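Local coordinates for protein probable glutamine synthetase (Pseudomonas aeruginosa, PDB 4HPP) that belongs to the glutamine synthetase family and holds a glutamic acid and a magnesium ion in a pocket of its catalytic domain, at residues L53-S58 with K420-A425; F134-L139 with G157-W162; A286-L291 with A389-A394. All coordinates share one frame; numbering follows the deposited sequence.

Contact 1 of 3, residues L53-S58 with K420-A425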
ATOM      1  N   LEU A  53      38.787 -12.486   8.420  1.00 77.18           N
ATOM      2  CA  LEU A  53      39.521 -13.704   8.800  1.00 73.96           C
ATOM      3  C   LEU A  53      40.795 -13.348   9.523  1.00 69.90           C
ATOM      4  O   LEU A  53      41.443 -12.352   9.226  1.00 73.19           O
ATOM      5  CB  LEU A  53      39.793 -14.635   7.589  1.00 64.12           C
ATOM      6  CG  LEU A  53      38.508 -15.405   7.211  1.00 72.02           C
ATOM      7  CD1 LEU A  53      38.367 -15.694   5.717  1.00 56.31           C
ATOM      8  CD2 LEU A  53      38.306 -16.661   8.075  1.00 74.76           C
ATOM      9  N   ILE A  54      41.110 -14.171  10.504  1.00 68.18           N
ATOM     10  CA  ILE A  54      42.387 -14.167  11.180  1.00 65.54           C
ATOM     11  C   ILE A  54      43.184 -15.425  10.733  1.00 74.08           C
ATOM     12  O   ILE A  54      42.612 -16.536  10.611  1.00 63.80           O
ATOM     13  CB  ILE A  54      42.138 -14.198  12.688  1.00 58.83           C
ATOM     14  CG1 ILE A  54      41.612 -12.828  13.156  1.00 64.85           C
ATOM     15  CG2 ILE A  54      43.415 -14.538  13.422  1.00 62.74           C
ATOM     16  CD1 ILE A  54      40.814 -12.860  14.453  1.00 53.27           C
ATOM     17  N   ASP A  55      44.481 -15.241  10.463  1.00 76.48           N
ATOM     18  CA  ASP A  55      45.422 -16.352  10.229  1.00 76.44           C
ATOM     19  C   ASP A  55      46.024 -16.885  11.508  1.00 72.47           C
ATOM     20  O   ASP A  55      45.939 -16.232  12.543  1.00 80.68           O
ATOM     21  CB  ASP A  55      46.591 -15.911   9.363  1.00 78.80           C
ATOM     22  CG  ASP A  55      47.232 -17.072   8.665  1.00 82.33           C
ATOM     23  OD1 ASP A  55      46.624 -17.544   7.693  1.00 78.44           O
ATOM     24  OD2 ASP A  55      48.302 -17.545   9.105  1.00 90.06           O
ATOM     25  N   GLU A  56      46.660 -18.057  11.435  1.00 82.11           N
ATOM     26  CA  GLU A  56      47.524 -18.540  12.536  1.00 82.51           C
ATOM     27  C   GLU A  56      48.833 -17.706  12.654  1.00 78.39           C
ATOM     28  O   GLU A  56      49.530 -17.761  13.675  1.00 69.94           O
ATOM     29  CB  GLU A  56      47.821 -20.037  12.377  1.00 87.15           C
ATOM     30  CG  GLU A  56      48.558 -20.396  11.084  1.00107.52           C
ATOM     31  CD  GLU A  56      49.014 -21.857  11.025  1.00123.49           C
ATOM     32  OE1 GLU A  56      48.418 -22.621  10.232  1.00124.53           O
ATOM     33  OE2 GLU A  56      49.960 -22.252  11.759  1.00115.82           O
ATOM     34  N   SER A  57      49.147 -16.943  11.598  1.00 81.69           N
ATOM     35  CA  SER A  57      50.319 -16.029  11.534  1.00 84.94           C
ATOM     36  C   SER A  57      50.231 -14.799  12.442  1.00 86.00           C
ATOM     37  O   SER A  57      51.144 -13.976  12.462  1.00 84.42           O
ATOM     38  CB  SER A  57      50.542 -15.533  10.097  1.00 85.79           C
ATOM     39  OG  SER A  57      49.645 -14.472   9.782  1.00 82.25           O
ATOM     40  N   SER A  58      49.115 -14.670  13.161  1.00 91.90           N
ATOM     41  CA  SER A  58      48.891 -13.602  14.133  1.00 82.84           C
ATOM     42  C   SER A  58      49.784 -13.770  15.353  1.00 80.24           C
ATOM     43  O   SER A  58      50.004 -14.894  15.792  1.00 86.75           O
ATOM     44  CB  SER A  58      47.439 -13.636  14.599  1.00 76.43           C
ATOM     45  OG  SER A  58      47.294 -12.907  15.802  1.00 74.37           O
ATOM     46  N   LYS A 420      48.069  -8.244   6.314  1.00 48.91           N
ATOM     47  CA  LYS A 420      47.852  -7.816   4.930  1.00 54.41           C
ATOM     48  C   LYS A 420      48.247  -8.889   3.892  1.00 60.86           C
ATOM     49  O   LYS A 420      47.548  -9.095   2.884  1.00 65.58           O
ATOM     50  CB  LYS A 420      48.583  -6.493   4.659  1.00 57.45           C
ATOM     51  CG  LYS A 420      47.968  -5.231   5.249  1.00 51.92           C
ATOM     52  CD  LYS A 420      46.644  -4.887   4.552  1.00 51.78           C
ATOM     53  CE  LYS A 420      45.904  -3.811   5.339  1.00 39.15           C
ATOM     54  NZ  LYS A 420      44.603  -3.611   4.664  1.00 41.93           N
ATOM     55  N   ARG A 421      49.364  -9.571   4.137  1.00 57.66           N
ATOM     56  CA  ARG A 421      49.716 -10.778   3.372  1.00 58.66           C
ATOM     57  C   ARG A 421      48.484 -11.668   3.254  1.00 67.51           C
ATOM     58  O   ARG A 421      48.139 -12.215   2.137  1.00 58.50           O
ATOM     59  CB  ARG A 421      50.805 -11.578   4.127  1.00 59.43           C
ATOM     60  CG  ARG A 421      52.212 -11.009   4.044  1.00 58.84           C
ATOM     61  CD  ARG A 421      52.616 -10.750   2.577  1.00 56.02           C
ATOM     62  NE  ARG A 421      53.793  -9.879   2.516  1.00 57.46           N
ATOM     63  CZ  ARG A 421      54.228  -9.265   1.421  1.00 51.68           C
ATOM     64  NH1 ARG A 421      53.594  -9.420   0.276  1.00 51.77           N
ATOM     65  NH2 ARG A 421      55.309  -8.495   1.484  1.00 50.39           N
ATOM     66  N   HIS A 422      47.841 -11.794   4.429  1.00 58.55           N
ATOM     67  CA  HIS A 422      46.690 -12.618   4.588  1.00 58.46           C
ATOM     68  C   HIS A 422      45.529 -12.057   3.822  1.00 73.02           C
ATOM     69  O   HIS A 422      44.776 -12.803   3.149  1.00 83.27           O
ATOM     70  CB  HIS A 422      46.383 -12.838   6.048  1.00 58.90           C
ATOM     71  CG  HIS A 422      45.213 -13.763   6.269  1.00 68.68           C
ATOM     72  ND1 HIS A 422      44.534 -13.816   7.432  1.00 73.36           N
ATOM     73  CD2 HIS A 422      44.588 -14.670   5.398  1.00 64.25           C
ATOM     74  CE1 HIS A 422      43.528 -14.716   7.310  1.00 75.38           C
ATOM     75  NE2 HIS A 422      43.575 -15.236   6.062  1.00 66.60           N
ATOM     76  N   GLU A 423      45.385 -10.737   3.870  1.00 68.39           N
ATOM     77  CA  GLU A 423      44.383 -10.113   3.050  1.00 69.08           C
ATOM     78  C   GLU A 423      44.682 -10.446   1.585  1.00 67.11           C
ATOM     79  O   GLU A 423      43.793 -10.871   0.857  1.00 74.32           O
ATOM     80  CB  GLU A 423      44.328  -8.603   3.283  1.00 64.00           C
ATOM     81  CG  GLU A 423      43.336  -7.931   2.356  1.00 59.12           C
ATOM     82  CD  GLU A 423      43.399  -6.419   2.383  1.00 57.84           C
ATOM     83  OE1 GLU A 423      43.085  -5.816   1.337  1.00 62.51           O
ATOM     84  OE2 GLU A 423      43.733  -5.838   3.436  1.00 57.74           O
ATOM     85  N   LEU A 424      45.927 -10.285   1.144  1.00 70.29           N
ATOM     86  CA  LEU A 424      46.195 -10.565  -0.276  1.00 68.77           C
ATOM     87  C   LEU A 424      46.149 -12.053  -0.623  1.00 63.46           C
ATOM     88  O   LEU A 424      45.662 -12.413  -1.697  1.00 59.97           O
ATOM     89  CB  LEU A 424      47.406  -9.807  -0.843  1.00 68.51           C
ATOM     90  CG  LEU A 424      48.858 -10.021  -0.473  1.00 83.01           C
ATOM     91  CD1 LEU A 424      49.532 -10.997  -1.445  1.00 93.61           C
ATOM     92  CD2 LEU A 424      49.560  -8.670  -0.517  1.00 68.95           C
ATOM     93  N   ALA A 425      46.572 -12.923   0.296  1.00 61.71           N
ATOM     94  CA  ALA A 425      46.237 -14.360   0.126  1.00 65.76           C
ATOM     95  C   ALA A 425      44.749 -14.465  -0.175  1.00 73.18           C
ATOM     96  O   ALA A 425      44.369 -15.052  -1.192  1.00 82.32           O
ATOM     97  CB  ALA A 425      46.597 -15.239   1.334  1.00 55.01           C
TER
HETATM   98  O   HOH W   1      45.015 -12.386   9.750  1.00 61.23           O
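The loop after strand 39-41 of the N-terminal domain rests on helix 410-427 of the catalytic domain at this surface contact, and His422 is the helix residue that does the touching. Its CG lies anti to the backbone N (chi1 -177°), which extends the imidazole from the helix to the extended stretch Leu53-Asp55. CE1 of His422 sits 3.3 Å from the Asp55 N and 3.5 Å from the Ile54 C. Despite that proximity no direct hydrogen bond joins the segments, the angle from Asp55 N to the ring nitrogen being poor; instead a water in the ring plane lies 2.8 Å from His422 ND1 and accepts from Asp55 N at 3.0 Å. Asp55 also covers one ring face: its OD1 stands over the ring centre, 4.2 Å from His422 NE2, with the carboxylate plane turned 70° from the imidazole. The other oxygen is engaged in an Asx turn, Ser57 N donating to Asp55 OD2 over 2.7 Å, at the start of a type I turn from Asp55 to Ser58. The carboxylate would probably favour a protonated imidazole. Alongside, Leu53 CB packs 3.7 Å from His422 CE1, while the Leu53 side chain also touches Leu426.

Contact 2 of 3, residues F134-L139 with G157-W162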
ATOM      1  N   PHE A 134      32.597   9.664  -1.910  1.00 38.37           N
ATOM      2  CA  PHE A 134      31.816   8.452  -1.774  1.00 38.01           C
ATOM      3  C   PHE A 134      30.720   8.349  -2.847  1.00 35.81           C
ATOM      4  O   PHE A 134      30.347   9.358  -3.517  1.00 41.43           O
ATOM      5  CB  PHE A 134      31.222   8.364  -0.346  1.00 38.83           C
ATOM      6  CG  PHE A 134      30.233   9.494  -0.008  1.00 43.86           C
ATOM      7  CD1 PHE A 134      30.686  10.714   0.549  1.00 37.33           C
ATOM      8  CD2 PHE A 134      28.855   9.315  -0.191  1.00 36.96           C
ATOM      9  CE1 PHE A 134      29.812  11.711   0.849  1.00 31.57           C
ATOM     10  CE2 PHE A 134      27.978  10.328   0.133  1.00 40.15           C
ATOM     11  CZ  PHE A 134      28.448  11.524   0.627  1.00 33.50           C
ATOM     12  N   SER A 135      30.184   7.151  -2.969  1.00 29.12           N
ATOM     13  CA  SER A 135      29.084   6.858  -3.864  1.00 33.31           C
ATOM     14  C   SER A 135      27.897   6.859  -2.998  1.00 37.94           C
ATOM     15  O   SER A 135      27.956   6.309  -1.882  1.00 40.93           O
ATOM     16  CB  SER A 135      29.168   5.404  -4.412  1.00 38.93           C
ATOM     17  OG  SER A 135      30.183   5.235  -5.399  1.00 43.27           O
ATOM     18  N   LEU A 136      26.810   7.441  -3.506  1.00 40.88           N
ATOM     19  CA  LEU A 136      25.488   7.386  -2.884  1.00 37.98           C
ATOM     20  C   LEU A 136      24.582   6.535  -3.739  1.00 41.57           C
ATOM     21  O   LEU A 136      24.209   6.944  -4.839  1.00 44.70           O
ATOM     22  CB  LEU A 136      24.883   8.792  -2.692  1.00 35.72           C
ATOM     23  CG  LEU A 136      23.618   8.854  -1.830  1.00 32.63           C
ATOM     24  CD1 LEU A 136      23.917   8.363  -0.436  1.00 34.22           C
ATOM     25  CD2 LEU A 136      23.024  10.247  -1.732  1.00 32.85           C
ATOM     26  N   LEU A 137      24.240   5.355  -3.219  1.00 48.99           N
ATOM     27  CA  LEU A 137      23.402   4.372  -3.905  1.00 46.46           C
ATOM     28  C   LEU A 137      22.014   4.313  -3.341  1.00 47.91           C
ATOM     29  O   LEU A 137      21.797   4.403  -2.099  1.00 47.08           O
ATOM     30  CB  LEU A 137      24.036   2.980  -3.832  1.00 50.21           C
ATOM     31  CG  LEU A 137      25.530   3.052  -4.181  1.00 52.40           C
ATOM     32  CD1 LEU A 137      26.228   1.724  -3.924  1.00 46.94           C
ATOM     33  CD2 LEU A 137      25.619   3.522  -5.626  1.00 51.34           C
ATOM     34  N   GLY A 138      21.080   4.207  -4.284  1.00 45.46           N
ATOM     35  CA  GLY A 138      19.696   3.857  -4.021  1.00 41.94           C
ATOM     36  C   GLY A 138      18.783   5.016  -4.337  1.00 49.37           C
ATOM     37  O   GLY A 138      17.606   4.993  -3.987  1.00 52.61           O
ATOM     38  N   LEU A 139      19.322   6.077  -4.937  1.00 48.58           N
ATOM     39  CA  LEU A 139      18.537   7.295  -4.992  1.00 49.90           C
ATOM     40  C   LEU A 139      17.415   7.037  -5.963  1.00 55.79           C
ATOM     41  O   LEU A 139      17.580   6.305  -6.928  1.00 55.70           O
ATOM     42  CB  LEU A 139      19.353   8.516  -5.393  1.00 37.23           C
ATOM     43  CG  LEU A 139      20.423   9.037  -4.446  1.00 33.63           C
ATOM     44  CD1 LEU A 139      21.258  10.174  -5.134  1.00 29.95           C
ATOM     45  CD2 LEU A 139      19.741   9.495  -3.192  1.00 37.09           C
ATOM     46  N   GLY A 157      18.076  14.673  -3.021  1.00 33.86           N
ATOM     47  CA  GLY A 157      16.889  14.952  -2.206  1.00 45.78           C
ATOM     48  C   GLY A 157      17.266  15.659  -0.895  1.00 39.72           C
ATOM     49  O   GLY A 157      18.035  16.617  -0.925  1.00 35.35           O
ATOM     50  N   GLN A 158      16.791  15.107   0.222  1.00 37.25           N
ATOM     51  CA  GLN A 158      17.076  15.636   1.603  1.00 44.19           C
ATOM     52  C   GLN A 158      18.430  15.171   2.228  1.00 42.59           C
ATOM     53  O   GLN A 158      18.774  15.558   3.375  1.00 35.62           O
ATOM     54  CB  GLN A 158      15.895  15.334   2.595  1.00 39.58           C
ATOM     55  CG  GLN A 158      14.559  15.986   2.228  1.00 41.15           C
ATOM     56  CD  GLN A 158      13.302  15.112   2.392  1.00 46.70           C
ATOM     57  OE1 GLN A 158      13.175  14.320   3.334  1.00 51.03           O
ATOM     58  NE2 GLN A 158      12.344  15.291   1.480  1.00 45.11           N
ATOM     59  N   PHE A 159      19.164  14.341   1.491  1.00 34.58           N
ATOM     60  CA  PHE A 159      20.392  13.715   2.014  1.00 36.32           C
ATOM     61  C   PHE A 159      21.469  14.750   2.279  1.00 35.86           C
ATOM     62  O   PHE A 159      21.959  14.828   3.403  1.00 51.38           O
ATOM     63  CB  PHE A 159      20.946  12.579   1.100  1.00 37.56           C
ATOM     64  CG  PHE A 159      22.261  12.029   1.578  1.00 35.67           C
ATOM     65  CD1 PHE A 159      22.292  11.119   2.643  1.00 32.29           C
ATOM     66  CD2 PHE A 159      23.457  12.462   1.009  1.00 32.57           C
ATOM     67  CE1 PHE A 159      23.487  10.661   3.129  1.00 32.77           C
ATOM     68  CE2 PHE A 159      24.648  12.019   1.493  1.00 33.38           C
ATOM     69  CZ  PHE A 159      24.667  11.113   2.555  1.00 35.59           C
ATOM     70  N   PRO A 160      21.824  15.594   1.294  1.00 34.28           N
ATOM     71  CA  PRO A 160      22.895  16.565   1.650  1.00 35.42           C
ATOM     72  C   PRO A 160      22.529  17.460   2.859  1.00 42.16           C
ATOM     73  O   PRO A 160      23.377  17.618   3.763  1.00 39.34           O
ATOM     74  CB  PRO A 160      23.019  17.429   0.399  1.00 33.16           C
ATOM     75  CG  PRO A 160      22.268  16.673  -0.676  1.00 31.11           C
ATOM     76  CD  PRO A 160      21.146  16.009   0.064  1.00 31.70           C
ATOM     77  N   GLY A 161      21.301  18.024   2.873  1.00 41.01           N
ATOM     78  CA  GLY A 161      20.824  18.836   4.033  1.00 36.14           C
ATOM     79  C   GLY A 161      20.927  18.062   5.341  1.00 34.36           C
ATOM     80  O   GLY A 161      21.414  18.575   6.341  1.00 31.88           O
ATOM     81  N   TRP A 162      20.566  16.784   5.324  1.00 39.61           N
ATOM     82  CA  TRP A 162      20.625  15.956   6.551  1.00 38.35           C
ATOM     83  C   TRP A 162      22.001  15.487   6.834  1.00 41.41           C
ATOM     84  O   TRP A 162      22.343  15.170   7.963  1.00 45.53           O
ATOM     85  CB  TRP A 162      19.711  14.755   6.485  1.00 39.33           C
ATOM     86  CG  TRP A 162      18.373  15.069   7.053  1.00 47.60           C
ATOM     87  CD1 TRP A 162      17.164  15.090   6.382  1.00 55.07           C
ATOM     88  CD2 TRP A 162      18.047  15.430   8.443  1.00 47.09           C
ATOM     89  NE1 TRP A 162      16.134  15.417   7.228  1.00 47.93           N
ATOM     90  CE2 TRP A 162      16.600  15.648   8.482  1.00 51.77           C
ATOM     91  CE3 TRP A 162      18.790  15.614   9.615  1.00 47.96           C
ATOM     92  CZ2 TRP A 162      15.936  16.058   9.660  1.00 46.35           C
ATOM     93  CZ3 TRP A 162      18.116  15.994  10.781  1.00 42.94           C
ATOM     94  CH2 TRP A 162      16.723  16.216  10.796  1.00 39.91           C
TER
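Phe159, at the start of helix 159-169, turns its ring toward strand 124-137 and meets Leu136 and Phe134 there. Leu136 makes the closer fit. Its CD1 stands over the centre of the Phe159 ring, 4.1 Å from the centroid and only 8° off the normal, a CH-pi contact, while its CD2 reaches Phe159 CD2 at 3.6 Å. With CG of Leu136 anti to the backbone N (chi1 -170°), the branch extends from the strand and its two methyls share the ring. Phe134 approaches from the opposite direction to Phe159 and meets it edge to edge: its CZ is 3.9 Å from Phe159 CE2, each atom near the plane of the other ring. Val212 and Met216 of helix 196-216 also touch Phe159, and Phe222 meets the ring of Phe134. Toward the ends of the segments the packing is looser. Leu139 stays clear of 157-162, and the exposed Gly138, with phi 114°, takes the chain out of the strand. Beyond the rings, Pro160 packs on Leu9 of a second subunit. No hydrogen bond crosses between the segments, so helix and strand are joined here by dispersion and the exclusion of water, the contact depending on shape fit rather than on directional bonds.

Contact 3 of 3, residues A286-L291 with A389-A394. With GLU (glutamic acid), chain D.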
ATOM      1  N   ALA A 286      42.269  -3.576  -3.293  1.00 58.36           N
ATOM      2  CA  ALA A 286      41.469  -2.709  -4.174  1.00 54.04           C
ATOM      3  C   ALA A 286      42.060  -1.323  -4.359  1.00 57.43           C
ATOM      4  O   ALA A 286      41.630  -0.593  -5.270  1.00 60.24           O
ATOM      5  CB  ALA A 286      40.025  -2.598  -3.698  1.00 61.17           C
ATOM      6  N   SER A 287      43.045  -0.962  -3.524  1.00 52.09           N
ATOM      7  CA  SER A 287      43.607   0.380  -3.586  1.00 53.21           C
ATOM      8  C   SER A 287      44.386   0.580  -4.876  1.00 60.23           C
ATOM      9  O   SER A 287      44.465   1.713  -5.415  1.00 59.99           O
ATOM     10  CB  SER A 287      44.469   0.680  -2.375  1.00 53.52           C
ATOM     11  OG  SER A 287      43.672   0.808  -1.207  1.00 45.77           O
ATOM     12  N   TYR A 288      44.925  -0.524  -5.403  1.00 63.09           N
ATOM     13  CA  TYR A 288      45.788  -0.424  -6.578  1.00 55.89           C
ATOM     14  C   TYR A 288      45.059  -0.355  -7.925  1.00 54.55           C
ATOM     15  O   TYR A 288      45.666   0.033  -8.898  1.00 60.44           O
ATOM     16  CB  TYR A 288      47.002  -1.349  -6.478  1.00 47.16           C
ATOM     17  CG  TYR A 288      47.759  -0.906  -5.287  1.00 40.98           C
ATOM     18  CD1 TYR A 288      47.392  -1.350  -4.012  1.00 43.14           C
ATOM     19  CD2 TYR A 288      48.748   0.055  -5.398  1.00 43.38           C
ATOM     20  CE1 TYR A 288      48.034  -0.899  -2.882  1.00 41.97           C
ATOM     21  CE2 TYR A 288      49.382   0.548  -4.260  1.00 46.66           C
ATOM     22  CZ  TYR A 288      49.020   0.063  -3.010  1.00 48.07           C
ATOM     23  OH  TYR A 288      49.646   0.546  -1.874  1.00 57.71           O
ATOM     24  N   LEU A 289      43.752  -0.647  -7.939  1.00 51.63           N
ATOM     25  CA  LEU A 289      42.908  -0.293  -9.096  1.00 60.01           C
ATOM     26  C   LEU A 289      42.735   1.223  -9.222  1.00 61.00           C
ATOM     27  O   LEU A 289      42.411   1.712 -10.305  1.00 70.46           O
ATOM     28  CB  LEU A 289      41.520  -0.970  -9.046  1.00 52.68           C
ATOM     29  CG  LEU A 289      41.496  -2.383  -8.462  1.00 55.20           C
ATOM     30  CD1 LEU A 289      40.089  -2.822  -8.127  1.00 40.17           C
ATOM     31  CD2 LEU A 289      42.148  -3.371  -9.454  1.00 63.17           C
ATOM     32  N   ARG A 290      42.920   1.943  -8.110  1.00 64.63           N
ATOM     33  CA  ARG A 290      42.842   3.422  -8.055  1.00 61.29           C
ATOM     34  C   ARG A 290      44.212   4.110  -8.324  1.00 65.69           C
ATOM     35  O   ARG A 290      44.311   5.037  -9.177  1.00 59.68           O
ATOM     36  CB  ARG A 290      42.219   3.884  -6.715  1.00 51.88           C
ATOM     37  CG  ARG A 290      42.507   5.332  -6.356  1.00 55.05           C
ATOM     38  CD  ARG A 290      41.683   5.859  -5.169  1.00 53.31           C
ATOM     39  NE  ARG A 290      41.940   7.286  -5.058  1.00 47.28           N
ATOM     40  CZ  ARG A 290      43.007   7.849  -4.479  1.00 48.97           C
ATOM     41  NH1 ARG A 290      43.137   9.167  -4.494  1.00 43.41           N
ATOM     42  NH2 ARG A 290      43.929   7.123  -3.858  1.00 55.04           N
ATOM     43  N   LEU A 291      45.262   3.644  -7.631  1.00 65.79           N
ATOM     44  CA  LEU A 291      46.625   4.229  -7.766  1.00 69.40           C
ATOM     45  C   LEU A 291      47.324   4.029  -9.132  1.00 70.42           C
ATOM     46  O   LEU A 291      48.012   4.936  -9.636  1.00 74.95           O
ATOM     47  CB  LEU A 291      47.551   3.737  -6.653  1.00 67.55           C
ATOM     48  CG  LEU A 291      47.602   4.292  -5.241  1.00 69.34           C
ATOM     49  CD1 LEU A 291      49.067   4.138  -4.865  1.00 69.17           C
ATOM     50  CD2 LEU A 291      47.154   5.749  -5.139  1.00 73.71           C
ATOM     51  N   ALA A 389      52.578  -0.865  -7.334  1.00 60.24           N
ATOM     52  CA  ALA A 389      51.471  -1.112  -8.242  1.00 54.98           C
ATOM     53  C   ALA A 389      50.482  -2.158  -7.736  1.00 54.81           C
ATOM     54  O   ALA A 389      49.446  -2.345  -8.337  1.00 50.50           O
ATOM     55  CB  ALA A 389      52.004  -1.517  -9.614  1.00 63.36           C
ATOM     56  N   THR A 390      50.806  -2.863  -6.657  1.00 56.35           N
ATOM     57  CA  THR A 390      49.878  -3.806  -6.014  1.00 54.33           C
ATOM     58  C   THR A 390      50.131  -3.641  -4.531  1.00 50.19           C
ATOM     59  O   THR A 390      51.158  -3.100  -4.118  1.00 48.58           O
ATOM     60  CB  THR A 390      50.166  -5.300  -6.359  1.00 58.15           C
ATOM     61  OG1 THR A 390      51.497  -5.629  -5.965  1.00 59.38           O
ATOM     62  CG2 THR A 390      49.985  -5.613  -7.865  1.00 56.51           C
ATOM     63  N   LEU A 391      49.230  -4.150  -3.715  1.00 47.99           N
ATOM     64  CA  LEU A 391      49.504  -4.221  -2.282  1.00 49.48           C
ATOM     65  C   LEU A 391      50.824  -4.936  -1.936  1.00 54.78           C
ATOM     66  O   LEU A 391      51.570  -4.488  -1.002  1.00 51.13           O
ATOM     67  CB  LEU A 391      48.345  -4.919  -1.596  1.00 42.78           C
ATOM     68  CG  LEU A 391      48.378  -4.784  -0.101  1.00 42.97           C
ATOM     69  CD1 LEU A 391      48.689  -3.339   0.314  1.00 40.65           C
ATOM     70  CD2 LEU A 391      47.043  -5.329   0.387  1.00 41.64           C
ATOM     71  N   GLY A 392      51.103  -6.039  -2.677  1.00 62.45           N
ATOM     72  CA  GLY A 392      52.323  -6.880  -2.461  1.00 55.36           C
ATOM     73  C   GLY A 392      53.594  -6.056  -2.558  1.00 56.19           C
ATOM     74  O   GLY A 392      54.421  -5.969  -1.611  1.00 51.76           O
ATOM     75  N   ASP A 393      53.726  -5.421  -3.714  1.00 59.43           N
ATOM     76  CA  ASP A 393      54.798  -4.451  -3.934  1.00 63.26           C
ATOM     77  C   ASP A 393      54.807  -3.387  -2.860  1.00 55.41           C
ATOM     78  O   ASP A 393      55.900  -2.968  -2.443  1.00 54.70           O
ATOM     79  CB  ASP A 393      54.750  -3.869  -5.363  1.00 60.15           C
ATOM     80  CG  ASP A 393      54.694  -4.984  -6.445  1.00 73.13           C
ATOM     81  OD1 ASP A 393      54.879  -6.177  -6.068  1.00 73.77           O
ATOM     82  OD2 ASP A 393      54.459  -4.690  -7.655  1.00 74.96           O
ATOM     83  N   ALA A 394      53.619  -2.991  -2.364  1.00 50.74           N
ATOM     84  CA  ALA A 394      53.599  -1.880  -1.405  1.00 52.30           C
ATOM     85  C   ALA A 394      54.109  -2.389  -0.113  1.00 49.62           C
ATOM     86  O   ALA A 394      54.853  -1.685   0.541  1.00 52.12           O
ATOM     87  CB  ALA A 394      52.246  -1.220  -1.248  1.00 53.18           C
TER
HETATM   88  N   GLU D 503      38.374  11.114  -7.307  1.00 59.07           N
HETATM   89  CA  GLU D 503      39.840  11.510  -7.297  1.00 66.94           C
HETATM   90  C   GLU D 503      40.774  10.626  -6.439  1.00 63.78           C
HETATM   91  O   GLU D 503      40.696   9.403  -6.455  1.00 54.76           O
HETATM   92  CB  GLU D 503      39.988  12.961  -6.860  1.00 70.29           C
HETATM   93  CG  GLU D 503      39.477  13.947  -7.875  1.00 68.88           C
HETATM   94  CD  GLU D 503      39.435  15.337  -7.331  1.00 67.54           C
HETATM   95  OE1 GLU D 503      40.209  16.159  -7.846  1.00 79.26           O
HETATM   96  OE2 GLU D 503      38.650  15.601  -6.389  1.00 71.84           O
HETATM   97  OXT GLU D 503      41.633  11.104  -5.689  1.00 77.21           O
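Tyr288, in the short helix 288-291, lays its aromatic ring along the chain that leads into helix 391-399. At Ala389 the carbonyl does the touching: Ala389 O lies 3.2 Å from Tyr288 CB, at the root of the side chain. Thr390 follows with its backbone. Its carbonyl carbon stands 3.6 Å above the plane of the Tyr288 ring, offset toward the rim, so a peptide group rather than a side chain covers that face. From CA to CB, Thr390 leads away from the tyrosine, and its hydroxyl N-caps its own helix: Asp393 N donates to Thr390 OG1 over 3.2 Å in a nearly straight bond (169°). Leu391 then brings its N to 3.4 Å from Tyr288 CD1, approaching obliquely, and its CD1 packs against Tyr288 CE1. One turn into the helix, Ala394 sets its CB beside the phenol end, 3.9 Å from Tyr288 CZ. The Tyr288 hydroxyl makes weak hydrogen bonds to the carbonyls of Cys278 and Ala282, giving this buried polar atom partners outside the two segments. Two residues beyond the tyrosine, Arg290 serves the ligand instead, with CG anti to the backbone N (chi1 161°) and an extended chain carrying the guanidinium to the glutamic acid. Arg290 NE donates to the ligand O at 2.8 Å and Arg290 NH1 to its OXT at 2.7 Å; a weaker bond from NH1 to O adds to the hold on the alpha-carboxylate, whose carbon lies in the guanidinium plane at its edge. Arg290 NH1 also donates to Arg334 O, a second hold on the guanidinium. One short helix thus packs an aromatic ring against a capped helix start and supplies an arginine to the glutamic acid pocket, a bidentate arginine-carboxylate pairing in the catalytic domain of a glutamine synthetase family member.

In the fold
Along the chain, contact 1 closes a long loop within which contacts 2 and 3 follow one another in series. Contacts 1 and 3 are neighbours, their centres 17 Å apart: helix 410-427 packs on the start of helix 391-399, with Leu424 CD2 3.7 Å from Gly392 N. A series of contacts thus runs from loop 53-58 through the two helices to 286-291, which supplies Arg290 to the ligand pocket. Contact 2 stands apart, 35 Å from contact 1 and 29 Å from contact 3 between centres, on strand 124-137. That strand also carries Glu133 of the pocket, but contact 2 itself lies about 10 Å from the magnesium ion and glutamic acid, measured from the Phe134 side chain.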